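Local atomic coordinates of phenylacetaldehyde dehydrogenase (Burkholderia cenocepacia, PDB entry 4O5H), a protein that probably oxidises phenylacetaldehyde to phenylacetate with NAD+ as electron acceptor, as a member of the aldehyde dehydrogenase family. Residues 63-68 and 242-247; 121-126 and 311-316; 165-170 and 506-511; 252-257 and 276-281; 356-361 and 393-398. All coordinates share one frame; numbering follows the deposited sequence.

Contact 1 (63-68 and 242-247); sequences PEADER and HTAGAA
Glu67 and Ala247 approach to 5.4 Å between CA atoms, and Asp66 and Ala244 to 5.3 Å, which sets the start of helix 67-82 close against one flank of helix 241-250. A separation this short suits alanine, whose single methyl meets the other segment at ordinary van der Waals distance. CB of Ala247 meets the aliphatic part of Glu67 at CG, 3.8 Å away; CG stands anti to the backbone N (chi1 -168°), and this turns the methylene toward the neighbouring helix. One turn earlier, Ala244 CB rests 3.8 Å from Ala65 O, with the two alanine methyls also near each other. Thr243 CG2, anti to its backbone N, lies 4.1 Å from Asp66 CA, while OG1 is hydrogen-bonded to His242 ND1. The polar end of Glu67 is held by a salt bridge from OE2 to Arg250 of helix 241-250. A water 2.9 Å from Glu67 OE2 may also donate, weakly, to Ala247 O. Asp66 suits the N-cap, because its short carboxylate can turn back onto the first turn: OD1 accepts from Arg68 N at 2.9 Å, from above the carboxylate plane. The Arg68 guanidinium grips this carboxylate side-on through NE and NH2, the latter 2.8 Å from Asp66 OD2. Before the helix, Pro63 and Ala65 lie against Met33 of strand 33-35, while backbone bonds tie Ala65 to Thr238, just ahead of helix 241-250.

Contact 2 (121-126 and 311-316); sequences GKPVMV and FNQGQV
Lys122 and Asn312 join the turn between helices 109-120 and 124-145 to the loop before strand 320-326, a loop that carries part of the family's active-site cysteine signature. Lys122 has CG between its backbone N and carbonyl carbon (chi1 68°), and the remaining chain passes beside the Asn312 amide, with CE 3.3 Å from OD1. NZ makes a weak hydrogen bond to the same Asn312 OD1, at 3.2 Å; its stronger partner is Asp131, and Asn185 O takes another bond. Asn312 ND2 donates to Gln315 O at 3.0 Å and also to Asn185 O. Asparagine suits this backbone of positive phi. Pro123 CD and Gln313 OE1 meet tip to tip at 3.6 Å, the oxygen being bound by Gly357 N. At the outer end, Val126 CG1 touches the edge of the Phe311 ring at CE1, 4.4 Å away. The buried ammonium thus lies among a carboxylate and two carbonyl oxygens, a setting that would be expected to stabilise its positive charge.

Contact 3 (165-170 and 506-511); sequences EIFAYT and VMMNYA
Tyr169 lays one face of its ring over Val506, whose CB sits 3.7 Å from the ring centroid in a CH-pi contact, displaced toward the rim. Its CG lies between the backbone N and the carbonyl carbon (chi1 65°), and beyond it the ring runs side by side with the valine, its CE1 3.5 Å from Val506 CG1. Met508 CE comes to the edge of the same ring. A branched residue suits such a spot because it offers a broad apolar surface to the aromatic face. On the other side of the sheet Ile166 CG2 packs on Met507 CG at 3.6 Å, and small Ala168 faces Met507. The backbones are antiparallel, at 170°, with Phe167-Met508 and Tyr169-Val506 as hydrogen-bonded pairs; the bond from Met508 N to Phe167 O is 2.8 Å. The pairing continues past the last regular strand residue, Tyr510 N donating to Glu165 O at 3.0 Å. Here Glu165 CB lies over the Tyr510 ring, 3.8 Å from its centroid. Asn509 OD1 closes an Asx turn by accepting from Ala511 N at 3.1 Å. The pair forms the far end of strands 166-181 and 501-509, which stand out from the body of the subunit. Strand 166-181 also pairs with 153-154, while Val506 to Met508 pair in parallel with a strand of the second subunit, continuing the sheet across the dimer.

Contact 4 (252-257 and 276-281); sequences PRIDKI and NMTRMS
Ile257 and Arg279 are hydrogen-bonded between two adjacent parallel strands of a beta-alpha-beta unit (strand 256-260, helix 263-275, strand 279-283), of the kind found in the Rossmann-like nucleotide-binding domain of this family. Arg279 N donates to Asp255 O at 3.0 Å, Ile257 N to Arg279 O at 2.9 Å, and Ser281 N to Ile257 O at 3.0 Å. Around these parallel-strand hydrogen bonds Ile257 CG2 packs on Met280 CB, 3.7 Å away, on the face covered by helix 263-275. On the other face the aliphatic chain of Lys256 passes Arg279 and reaches Ser281 CB with its CE; NZ then bonds Gln499 O. Thr278 CG2, anti to its backbone N, lies against the backbone at Asp255 O, 3.6 Å away, and also reaches Ile254 CD1. Farther out, Met277, with positive phi, ends the helix in a Schellman motif and turns the chain into the strand. Arg279 is positioned by a salt bridge to Glu502 and a bond to Lys484 O of the second subunit; Asp255 OD2 accepts from Val177 N of strand 166-181 and forms a salt bridge with Arg78. Between the segments a water donates to Thr278 OG1 at 2.6 Å and lies 2.7 Å from Ile254 O.

Contact 5 (356-361 and 393-398); sequences IGPLVS and GFFVEP
Phe394 begins the contact, setting one face of its ring against the backbone of Ser361, whose carbonyl carbon lies 3.4 Å above the ring plane, toward the rim. Leu359 O approaches the same ring at its edge, where the slightly positive C-H groups suit an oxygen. The Phe394 backbone takes part as well: its O accepts from Leu359 N at 2.9 Å, with the donor 45° out of the carbonyl plane. Next, Phe395 has CG anti to its own carbonyl carbon (chi1 -72°), and beyond it the ring lies alongside Pro358. CB of the proline is over the ring centre, 3.7 Å from the centroid, a CH-pi contact for which the flat aromatic and the compact, rigid pyrrolidine are well matched. Val396 N donates to a water at 3.0 Å, and this water in turn donates to Gly357 O at 2.7 Å, bridging the backbones where they part. The valine's CG2 packs on Leu359 CD1, 3.7 Å away. Pro398 and Ile356 run past one another in opposite directions, Pro398 CG 4.0 Å from Ile356 CG1. Both segments are loops: Ser361 caps the start of helix 362-378 through a bond from Gln364 N to OG, and that helix touches Phe394 and Val396 through Arg365. Ile356 and Pro398 rest on Phe310 of helix 298-310, just before segment 393-398 enters strand 399-402.

Contacts 2, 4 and 5 are buried, whereas contacts 1 and 3 are partly open. Contacts 2 and 5 touch, with centres about 10 Å apart, through Gln313 and Gly357 and through Gly121 O, which packs on Pro358 CD. Their chemistry differs, however, since contact 2 centres on a lysine and amides, while contact 5 relies on aromatic and proline surfaces. Contacts 3 and 4 belong to the same sheet and both reach the second subunit; one pairs its strands antiparallel, the other parallel. Contact 1, about 17 Å from contact 4 between centres, sets the loop and first turn leading into helix 67-82 against helix 241-250, largely through small side chains, and precedes contact 4 in the chain.

Contact 1 (63-68 and 242-247)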
# COMPACT_ATOMS: atom_id res chain seq x y z
N PRO A 63 1.97 -30.75 -10.42
CA PRO A 63 2.10 -30.96 -9.01
C PRO A 63 1.10 -30.20 -8.16
O PRO A 63 0.76 -29.05 -8.47
CB PRO A 63 3.52 -30.51 -8.70
CG PRO A 63 4.24 -30.74 -10.00
CD PRO A 63 3.22 -30.28 -11.01
N GLU A 64 0.68 -30.84 -7.07
CA GLU A 64 -0.12 -30.23 -6.04
C GLU A 64 0.76 -29.90 -4.82
O GLU A 64 0.96 -30.73 -3.93
CB GLU A 64 -1.24 -31.18 -5.64
CG GLU A 64 -2.20 -30.52 -4.66
CD GLU A 64 -2.86 -31.47 -3.71
OE1 GLU A 64 -3.24 -32.60 -4.05
OE2 GLU A 64 -3.00 -31.06 -2.58
N ALA A 65 1.28 -28.67 -4.78
CA ALA A 65 2.25 -28.25 -3.75
C ALA A 65 1.59 -28.05 -2.42
O ALA A 65 0.45 -27.63 -2.36
CB ALA A 65 2.90 -26.95 -4.15
N ASP A 66 2.29 -28.40 -1.35
CA ASP A 66 1.87 -28.02 -0.01
C ASP A 66 2.84 -26.97 0.54
O ASP A 66 3.70 -26.45 -0.20
CB ASP A 66 1.61 -29.25 0.91
CG ASP A 66 2.90 -30.00 1.32
OD1 ASP A 66 4.02 -29.51 1.15
OD2 ASP A 66 2.80 -31.12 1.84
N GLU A 67 2.70 -26.68 1.82
CA GLU A 67 3.50 -25.69 2.50
C GLU A 67 5.01 -25.98 2.40
O GLU A 67 5.82 -25.04 2.26
CB GLU A 67 3.04 -25.62 3.98
CG GLU A 67 3.61 -24.43 4.71
CD GLU A 67 2.86 -24.11 6.02
OE1 GLU A 67 2.56 -25.07 6.77
OE2 GLU A 67 2.58 -22.90 6.30
N ARG A 68 5.40 -27.25 2.41
CA ARG A 68 6.82 -27.63 2.32
C ARG A 68 7.41 -27.15 1.00
O ARG A 68 8.49 -26.59 0.96
CB ARG A 68 7.02 -29.15 2.37
CG ARG A 68 6.60 -29.83 3.64
CD ARG A 68 6.66 -31.37 3.50
NE ARG A 68 5.54 -31.90 2.74
CZ ARG A 68 5.33 -33.19 2.49
NH1 ARG A 68 6.19 -34.12 2.91
NH2 ARG A 68 4.26 -33.56 1.80
N HIS A 242 -6.10 -22.59 -1.24
CA HIS A 242 -6.27 -22.76 0.20
C HIS A 242 -5.07 -23.41 0.88
O HIS A 242 -4.94 -23.32 2.09
CB HIS A 242 -7.54 -23.54 0.55
CG HIS A 242 -7.66 -24.86 -0.13
ND1 HIS A 242 -6.88 -25.95 0.20
CD2 HIS A 242 -8.51 -25.29 -1.09
CE1 HIS A 242 -7.22 -26.98 -0.55
NE2 HIS A 242 -8.21 -26.61 -1.34
N THR A 243 -4.15 -23.99 0.11
CA THR A 243 -2.98 -24.61 0.68
C THR A 243 -1.69 -23.90 0.22
O THR A 243 -1.05 -23.22 1.02
CB THR A 243 -2.99 -26.10 0.35
OG1 THR A 243 -4.24 -26.65 0.83
CG2 THR A 243 -1.85 -26.80 1.03
N ALA A 244 -1.34 -24.06 -1.06
CA ALA A 244 -0.15 -23.41 -1.61
C ALA A 244 -0.22 -21.86 -1.56
O ALA A 244 0.73 -21.19 -1.11
CB ALA A 244 0.12 -23.87 -3.02
N GLY A 245 -1.33 -21.29 -1.97
CA GLY A 245 -1.51 -19.84 -1.95
C GLY A 245 -1.41 -19.25 -0.55
O GLY A 245 -0.72 -18.25 -0.30
N ALA A 246 -2.12 -19.89 0.37
CA ALA A 246 -2.17 -19.40 1.72
C ALA A 246 -0.79 -19.47 2.33
O ALA A 246 -0.36 -18.55 3.02
CB ALA A 246 -3.16 -20.23 2.53
N ALA A 247 -0.09 -20.57 2.08
CA ALA A 247 1.24 -20.74 2.63
C ALA A 247 2.21 -19.66 2.13
O ALA A 247 3.05 -19.17 2.89
CB ALA A 247 1.78 -22.11 2.29
O HOH W 1 4.52 -21.09 5.22

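Contact 2 (121-126 and 311-316)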
# COMPACT_ATOMS: atom_id res chain seq x y z
N GLY A 121 -9.84 -21.85 -21.78
CA GLY A 121 -11.07 -21.96 -22.57
C GLY A 121 -11.33 -20.82 -23.57
O GLY A 121 -12.16 -20.98 -24.49
N LYS A 122 -10.64 -19.69 -23.41
CA LYS A 122 -10.85 -18.55 -24.27
C LYS A 122 -10.48 -18.81 -25.75
O LYS A 122 -9.70 -19.69 -26.07
CB LYS A 122 -10.10 -17.33 -23.76
CG LYS A 122 -8.57 -17.42 -23.84
CD LYS A 122 -7.94 -16.13 -23.33
CE LYS A 122 -8.09 -16.03 -21.83
NZ LYS A 122 -7.83 -14.64 -21.34
N PRO A 123 -11.09 -18.02 -26.66
CA PRO A 123 -10.76 -18.19 -28.09
C PRO A 123 -9.25 -18.04 -28.34
O PRO A 123 -8.63 -17.06 -27.90
CB PRO A 123 -11.54 -17.07 -28.76
CG PRO A 123 -12.70 -16.81 -27.84
CD PRO A 123 -12.10 -16.98 -26.46
N VAL A 124 -8.70 -19.00 -29.06
CA VAL A 124 -7.29 -19.02 -29.34
C VAL A 124 -6.83 -17.75 -30.10
O VAL A 124 -5.73 -17.25 -29.88
CB VAL A 124 -6.88 -20.29 -30.11
CG1 VAL A 124 -7.46 -20.32 -31.52
CG2 VAL A 124 -5.37 -20.42 -30.15
N MET A 125 -7.69 -17.22 -30.95
CA MET A 125 -7.31 -16.02 -31.70
C MET A 125 -7.14 -14.82 -30.76
O MET A 125 -6.33 -13.94 -31.02
CB MET A 125 -8.32 -15.72 -32.81
CG MET A 125 -8.28 -16.69 -34.01
SD MET A 125 -9.57 -16.33 -35.27
CE MET A 125 -9.36 -14.52 -35.41
N VAL A 126 -7.95 -14.75 -29.71
CA VAL A 126 -7.88 -13.65 -28.78
C VAL A 126 -6.70 -13.85 -27.87
O VAL A 126 -5.97 -12.90 -27.59
CB VAL A 126 -9.19 -13.51 -27.96
CG1 VAL A 126 -9.09 -12.38 -26.98
CG2 VAL A 126 -10.40 -13.24 -28.87
N PHE A 311 -16.70 -9.72 -23.48
CA PHE A 311 -15.25 -9.96 -23.66
C PHE A 311 -14.76 -10.99 -22.63
O PHE A 311 -15.12 -10.92 -21.44
CB PHE A 311 -14.49 -8.64 -23.52
CG PHE A 311 -13.00 -8.79 -23.36
CD1 PHE A 311 -12.27 -9.42 -24.34
CD2 PHE A 311 -12.33 -8.21 -22.29
CE1 PHE A 311 -10.89 -9.56 -24.19
CE2 PHE A 311 -10.95 -8.34 -22.14
CZ PHE A 311 -10.24 -9.01 -23.11
N ASN A 312 -14.01 -11.97 -23.11
CA ASN A 312 -13.50 -13.06 -22.27
C ASN A 312 -14.58 -13.74 -21.43
O ASN A 312 -14.35 -14.09 -20.27
CB ASN A 312 -12.36 -12.53 -21.35
CG ASN A 312 -11.43 -13.64 -20.88
OD1 ASN A 312 -11.06 -14.52 -21.66
ND2 ASN A 312 -11.08 -13.62 -19.60
N GLN A 313 -15.75 -13.93 -22.03
CA GLN A 313 -16.89 -14.57 -21.38
C GLN A 313 -17.31 -13.88 -20.09
O GLN A 313 -17.88 -14.52 -19.21
CB GLN A 313 -16.62 -16.04 -21.09
CG GLN A 313 -16.35 -16.90 -22.31
CD GLN A 313 -14.93 -16.90 -22.80
OE1 GLN A 313 -14.68 -16.82 -23.98
NE2 GLN A 313 -13.98 -17.01 -21.88
N GLY A 314 -17.04 -12.58 -19.98
CA GLY A 314 -17.35 -11.82 -18.77
C GLY A 314 -16.44 -12.11 -17.60
O GLY A 314 -16.67 -11.60 -16.49
N GLN A 315 -15.39 -12.93 -17.83
CA GLN A 315 -14.47 -13.30 -16.77
C GLN A 315 -13.33 -12.29 -16.74
O GLN A 315 -12.16 -12.58 -17.04
CB GLN A 315 -13.95 -14.73 -17.01
CG GLN A 315 -15.05 -15.76 -16.94
CD GLN A 315 -14.64 -17.12 -17.41
OE1 GLN A 315 -13.85 -17.27 -18.37
NE2 GLN A 315 -15.15 -18.12 -16.77
N VAL A 316 -13.69 -11.09 -16.34
CA VAL A 316 -12.82 -9.94 -16.36
C VAL A 316 -13.17 -9.10 -15.13
O VAL A 316 -14.33 -8.79 -14.88
CB VAL A 316 -13.07 -9.10 -17.61
CG1 VAL A 316 -12.06 -7.97 -17.70
CG2 VAL A 316 -13.02 -9.96 -18.87

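Contact 3 (165-170 and 506-511)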
# COMPACT_ATOMS: atom_id res chain seq x y z
N GLU A 165 25.47 21.79 6.40
CA GLU A 165 26.17 21.17 5.27
C GLU A 165 25.69 19.72 5.20
O GLU A 165 26.32 18.80 5.72
CB GLU A 165 27.69 21.27 5.44
CG GLU A 165 28.19 22.71 5.29
CD GLU A 165 29.68 22.83 5.48
OE1 GLU A 165 30.13 22.84 6.65
OE2 GLU A 165 30.37 22.88 4.45
N ILE A 166 24.54 19.58 4.56
CA ILE A 166 23.81 18.33 4.47
C ILE A 166 23.69 17.93 3.00
O ILE A 166 23.28 18.75 2.19
CB ILE A 166 22.41 18.48 5.07
CG1 ILE A 166 22.50 18.81 6.56
CG2 ILE A 166 21.59 17.23 4.84
CD1 ILE A 166 23.13 17.73 7.41
N PHE A 167 24.09 16.70 2.69
CA PHE A 167 23.88 16.10 1.39
C PHE A 167 22.81 15.02 1.57
O PHE A 167 23.04 14.10 2.32
CB PHE A 167 25.18 15.50 0.89
CG PHE A 167 25.04 14.71 -0.37
CD1 PHE A 167 24.63 15.34 -1.56
CD2 PHE A 167 25.33 13.36 -0.40
CE1 PHE A 167 24.51 14.62 -2.73
CE2 PHE A 167 25.22 12.63 -1.57
CZ PHE A 167 24.79 13.25 -2.75
N ALA A 168 21.68 15.15 0.88
CA ALA A 168 20.51 14.28 1.10
C ALA A 168 19.87 13.82 -0.20
O ALA A 168 19.81 14.59 -1.16
CB ALA A 168 19.47 15.01 1.94
N TYR A 169 19.51 12.54 -0.26
CA TYR A 169 18.99 11.90 -1.45
C TYR A 169 18.20 10.66 -1.09
O TYR A 169 18.18 10.26 0.04
CB TYR A 169 20.11 11.55 -2.43
CG TYR A 169 21.11 10.52 -1.97
CD1 TYR A 169 22.23 10.87 -1.21
CD2 TYR A 169 20.98 9.18 -2.32
CE1 TYR A 169 23.15 9.91 -0.78
CE2 TYR A 169 21.91 8.21 -1.91
CZ TYR A 169 23.00 8.59 -1.14
OH TYR A 169 23.91 7.67 -0.73
N THR A 170 17.44 10.14 -2.06
CA THR A 170 16.72 8.90 -1.93
C THR A 170 17.26 7.88 -2.94
O THR A 170 17.73 8.24 -4.05
CB THR A 170 15.19 9.06 -2.11
OG1 THR A 170 14.92 9.52 -3.44
CG2 THR A 170 14.63 10.05 -1.10
N VAL A 506 18.77 8.99 2.47
CA VAL A 506 20.14 9.07 2.94
C VAL A 506 20.45 10.54 3.23
O VAL A 506 20.21 11.40 2.37
CB VAL A 506 21.12 8.53 1.88
CG1 VAL A 506 22.55 8.55 2.40
CG2 VAL A 506 20.73 7.10 1.50
N MET A 507 21.01 10.82 4.40
CA MET A 507 21.27 12.18 4.79
C MET A 507 22.62 12.25 5.46
O MET A 507 22.80 11.73 6.55
CB MET A 507 20.18 12.68 5.74
CG MET A 507 20.31 14.14 6.15
SD MET A 507 19.09 14.63 7.41
CE MET A 507 17.78 15.45 6.60
N MET A 508 23.56 12.91 4.80
CA MET A 508 24.95 12.96 5.24
C MET A 508 25.31 14.37 5.70
O MET A 508 25.19 15.33 4.95
CB MET A 508 25.86 12.60 4.10
CG MET A 508 25.55 11.27 3.45
SD MET A 508 26.98 10.61 2.57
CE MET A 508 26.30 9.17 1.80
N ASN A 509 25.78 14.48 6.93
CA ASN A 509 26.32 15.72 7.42
C ASN A 509 27.82 15.72 7.13
O ASN A 509 28.58 14.96 7.75
CB ASN A 509 26.08 15.85 8.91
CG ASN A 509 26.74 17.07 9.52
OD1 ASN A 509 27.21 17.97 8.86
ND2 ASN A 509 26.78 17.07 10.83
N TYR A 510 28.22 16.56 6.19
CA TYR A 510 29.61 16.56 5.78
C TYR A 510 30.41 17.76 6.32
O TYR A 510 31.45 18.09 5.80
CB TYR A 510 29.68 16.49 4.26
CG TYR A 510 29.10 17.64 3.51
CD1 TYR A 510 29.87 18.75 3.17
CD2 TYR A 510 27.77 17.60 3.04
CE1 TYR A 510 29.34 19.80 2.42
CE2 TYR A 510 27.24 18.64 2.29
CZ TYR A 510 28.05 19.71 1.97
OH TYR A 510 27.53 20.75 1.27
N ALA A 511 29.89 18.42 7.34
CA ALA A 511 30.49 19.63 7.86
C ALA A 511 31.83 19.24 8.51
O ALA A 511 31.93 18.16 9.02
CB ALA A 511 29.57 20.27 8.89
OXT ALA A 511 32.84 19.95 8.49
O HOH W 2 25.87 20.43 8.80
O HOH W 3 29.30 22.92 1.44

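Contact 4 (252-257 and 276-281)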
# COMPACT_ATOMS: atom_id res chain seq x y z
N PRO A 252 7.05 -15.45 6.35
CA PRO A 252 7.62 -14.16 6.76
C PRO A 252 8.84 -13.79 5.96
O PRO A 252 9.37 -12.71 6.12
CB PRO A 252 7.96 -14.37 8.25
CG PRO A 252 8.15 -15.88 8.38
CD PRO A 252 7.14 -16.47 7.42
N ARG A 253 9.31 -14.67 5.09
CA ARG A 253 10.52 -14.38 4.29
C ARG A 253 10.25 -13.75 2.95
O ARG A 253 11.21 -13.40 2.24
CB ARG A 253 11.39 -15.64 4.11
CG ARG A 253 11.79 -16.31 5.41
CD ARG A 253 12.30 -17.71 5.15
NE ARG A 253 11.25 -18.55 4.53
CZ ARG A 253 11.47 -19.78 4.04
NH1 ARG A 253 12.70 -20.32 4.04
NH2 ARG A 253 10.47 -20.48 3.51
N ILE A 254 8.97 -13.60 2.56
CA ILE A 254 8.65 -12.71 1.46
C ILE A 254 8.58 -11.27 1.99
O ILE A 254 8.35 -11.04 3.17
CB ILE A 254 7.37 -13.11 0.70
CG1 ILE A 254 6.11 -12.96 1.53
CG2 ILE A 254 7.49 -14.51 0.18
CD1 ILE A 254 4.84 -12.94 0.69
N ASP A 255 8.82 -10.32 1.11
CA ASP A 255 8.78 -8.89 1.44
C ASP A 255 7.52 -8.19 0.90
O ASP A 255 7.07 -7.19 1.45
CB ASP A 255 10.03 -8.25 0.86
CG ASP A 255 11.28 -8.85 1.46
OD1 ASP A 255 11.40 -8.83 2.71
OD2 ASP A 255 12.10 -9.41 0.71
N LYS A 256 6.94 -8.77 -0.14
CA LYS A 256 5.76 -8.22 -0.72
C LYS A 256 4.86 -9.31 -1.26
O LYS A 256 5.35 -10.29 -1.81
CB LYS A 256 6.11 -7.28 -1.85
CG LYS A 256 4.87 -6.65 -2.47
CD LYS A 256 5.17 -5.60 -3.52
CE LYS A 256 3.87 -4.89 -4.00
NZ LYS A 256 3.70 -3.55 -3.30
N ILE A 257 3.56 -9.14 -1.08
CA ILE A 257 2.58 -10.04 -1.70
C ILE A 257 1.81 -9.25 -2.74
O ILE A 257 1.40 -8.10 -2.51
CB ILE A 257 1.66 -10.73 -0.64
CG1 ILE A 257 0.86 -11.86 -1.28
CG2 ILE A 257 0.70 -9.77 0.01
CD1 ILE A 257 1.68 -13.12 -1.46
N ASN A 276 3.06 -10.23 9.25
CA ASN A 276 4.50 -10.15 9.03
C ASN A 276 4.98 -8.79 8.55
O ASN A 276 6.14 -8.64 8.17
CB ASN A 276 4.90 -11.19 7.97
CG ASN A 276 4.57 -12.60 8.41
OD1 ASN A 276 4.82 -12.94 9.54
ND2 ASN A 276 4.05 -13.42 7.53
N MET A 277 4.09 -7.80 8.54
CA MET A 277 4.38 -6.49 7.94
C MET A 277 4.92 -6.62 6.51
O MET A 277 5.76 -5.83 6.06
CB MET A 277 5.30 -5.67 8.83
CG MET A 277 5.11 -4.15 8.74
SD MET A 277 3.41 -3.54 8.83
CE MET A 277 2.88 -4.19 10.35
N THR A 278 4.36 -7.58 5.78
CA THR A 278 4.62 -7.75 4.35
C THR A 278 3.84 -6.69 3.55
O THR A 278 2.67 -6.45 3.80
CB THR A 278 4.15 -9.16 3.96
OG1 THR A 278 4.83 -10.11 4.75
CG2 THR A 278 4.42 -9.44 2.48
N ARG A 279 4.49 -6.04 2.59
CA ARG A 279 3.85 -5.03 1.80
C ARG A 279 2.85 -5.73 0.92
O ARG A 279 3.02 -6.89 0.59
CB ARG A 279 4.84 -4.29 0.90
CG ARG A 279 5.78 -3.35 1.64
CD ARG A 279 6.96 -3.99 2.33
NE ARG A 279 7.72 -2.88 2.93
CZ ARG A 279 7.82 -2.60 4.24
NH1 ARG A 279 7.27 -3.39 5.19
NH2 ARG A 279 8.46 -1.47 4.59
N MET A 280 1.81 -5.03 0.51
CA MET A 280 0.79 -5.69 -0.27
C MET A 280 0.19 -4.84 -1.36
O MET A 280 0.07 -3.64 -1.24
CB MET A 280 -0.29 -6.29 0.66
CG MET A 280 -1.17 -5.31 1.34
SD MET A 280 -2.00 -6.01 2.83
CE MET A 280 -0.94 -5.41 4.09
N SER A 281 -0.09 -5.49 -2.49
CA SER A 281 -0.80 -4.91 -3.60
C SER A 281 -1.97 -5.83 -3.88
O SER A 281 -1.76 -7.06 -4.00
CB SER A 281 0.14 -4.83 -4.83
OG SER A 281 -0.55 -4.35 -5.95
O HOH W 4 8.40 -10.74 7.86
O HOH W 5 7.35 -9.72 5.35

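Contact 5 (356-361 and 393-398)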
# COMPACT_ATOMS: atom_id res chain seq x y z
N ILE A 356 -17.59 -16.83 -28.07
CA ILE A 356 -17.79 -17.06 -26.65
C ILE A 356 -17.36 -18.49 -26.34
O ILE A 356 -17.99 -19.44 -26.83
CB ILE A 356 -19.27 -16.87 -26.31
CG1 ILE A 356 -19.62 -15.39 -26.31
CG2 ILE A 356 -19.64 -17.46 -24.97
CD1 ILE A 356 -19.19 -14.65 -25.05
N GLY A 357 -16.29 -18.64 -25.55
CA GLY A 357 -15.87 -19.94 -25.06
C GLY A 357 -16.67 -20.37 -23.84
O GLY A 357 -17.56 -19.67 -23.40
N PRO A 358 -16.33 -21.53 -23.26
CA PRO A 358 -16.95 -21.97 -22.00
C PRO A 358 -16.38 -21.18 -20.85
O PRO A 358 -15.36 -20.49 -21.01
CB PRO A 358 -16.49 -23.45 -21.90
CG PRO A 358 -15.15 -23.42 -22.54
CD PRO A 358 -15.25 -22.42 -23.68
N LEU A 359 -16.99 -21.30 -19.69
CA LEU A 359 -16.42 -20.81 -18.48
C LEU A 359 -15.32 -21.77 -18.04
O LEU A 359 -15.24 -22.89 -18.52
CB LEU A 359 -17.51 -20.62 -17.42
CG LEU A 359 -18.72 -19.78 -17.85
CD1 LEU A 359 -19.61 -19.46 -16.66
CD2 LEU A 359 -18.33 -18.47 -18.54
N VAL A 360 -14.51 -21.36 -17.08
CA VAL A 360 -13.28 -22.08 -16.77
C VAL A 360 -13.51 -23.43 -16.08
O VAL A 360 -12.67 -24.31 -16.17
CB VAL A 360 -12.33 -21.20 -15.95
CG1 VAL A 360 -12.76 -21.19 -14.48
CG2 VAL A 360 -10.93 -21.71 -16.07
N SER A 361 -14.60 -23.58 -15.36
CA SER A 361 -14.81 -24.78 -14.55
C SER A 361 -16.29 -25.02 -14.29
O SER A 361 -17.14 -24.13 -14.46
CB SER A 361 -14.13 -24.66 -13.18
OG SER A 361 -14.71 -23.62 -12.40
N GLY A 393 -18.72 -29.61 -21.65
CA GLY A 393 -17.99 -28.36 -21.45
C GLY A 393 -18.77 -27.49 -20.49
O GLY A 393 -19.86 -27.88 -20.08
N PHE A 394 -18.18 -26.37 -20.07
CA PHE A 394 -18.81 -25.53 -19.05
C PHE A 394 -19.41 -24.26 -19.66
O PHE A 394 -19.13 -23.13 -19.24
CB PHE A 394 -17.82 -25.23 -17.92
CG PHE A 394 -17.07 -26.43 -17.45
CD1 PHE A 394 -17.76 -27.57 -17.05
CD2 PHE A 394 -15.69 -26.44 -17.43
CE1 PHE A 394 -17.07 -28.70 -16.60
CE2 PHE A 394 -15.00 -27.56 -16.99
CZ PHE A 394 -15.67 -28.68 -16.57
N PHE A 395 -20.30 -24.44 -20.62
CA PHE A 395 -20.82 -23.36 -21.42
C PHE A 395 -22.06 -22.72 -20.79
O PHE A 395 -22.91 -23.43 -20.22
CB PHE A 395 -21.19 -23.89 -22.81
CG PHE A 395 -20.00 -24.22 -23.67
CD1 PHE A 395 -19.33 -23.23 -24.38
CD2 PHE A 395 -19.58 -25.54 -23.81
CE1 PHE A 395 -18.27 -23.52 -25.21
CE2 PHE A 395 -18.51 -25.83 -24.61
CZ PHE A 395 -17.85 -24.82 -25.31
N VAL A 396 -22.15 -21.41 -20.92
CA VAL A 396 -23.28 -20.62 -20.49
C VAL A 396 -23.59 -19.56 -21.55
O VAL A 396 -22.68 -19.02 -22.19
CB VAL A 396 -22.91 -19.90 -19.19
CG1 VAL A 396 -23.98 -18.87 -18.84
CG2 VAL A 396 -22.74 -20.92 -18.08
N GLU A 397 -24.88 -19.34 -21.81
CA GLU A 397 -25.32 -18.33 -22.80
C GLU A 397 -25.04 -16.91 -22.36
O GLU A 397 -25.22 -16.58 -21.19
CB GLU A 397 -26.81 -18.43 -22.99
CG GLU A 397 -27.25 -19.72 -23.61
CD GLU A 397 -28.72 -19.73 -23.84
OE1 GLU A 397 -29.47 -19.05 -23.09
OE2 GLU A 397 -29.12 -20.43 -24.78
N PRO A 398 -24.56 -16.07 -23.28
CA PRO A 398 -24.50 -14.65 -23.01
C PRO A 398 -25.89 -14.21 -22.60
O PRO A 398 -26.84 -14.49 -23.31
CB PRO A 398 -24.11 -14.03 -24.34
CG PRO A 398 -23.43 -15.11 -25.08
CD PRO A 398 -24.10 -16.38 -24.64
O HOH W 6 -19.85 -19.89 -22.04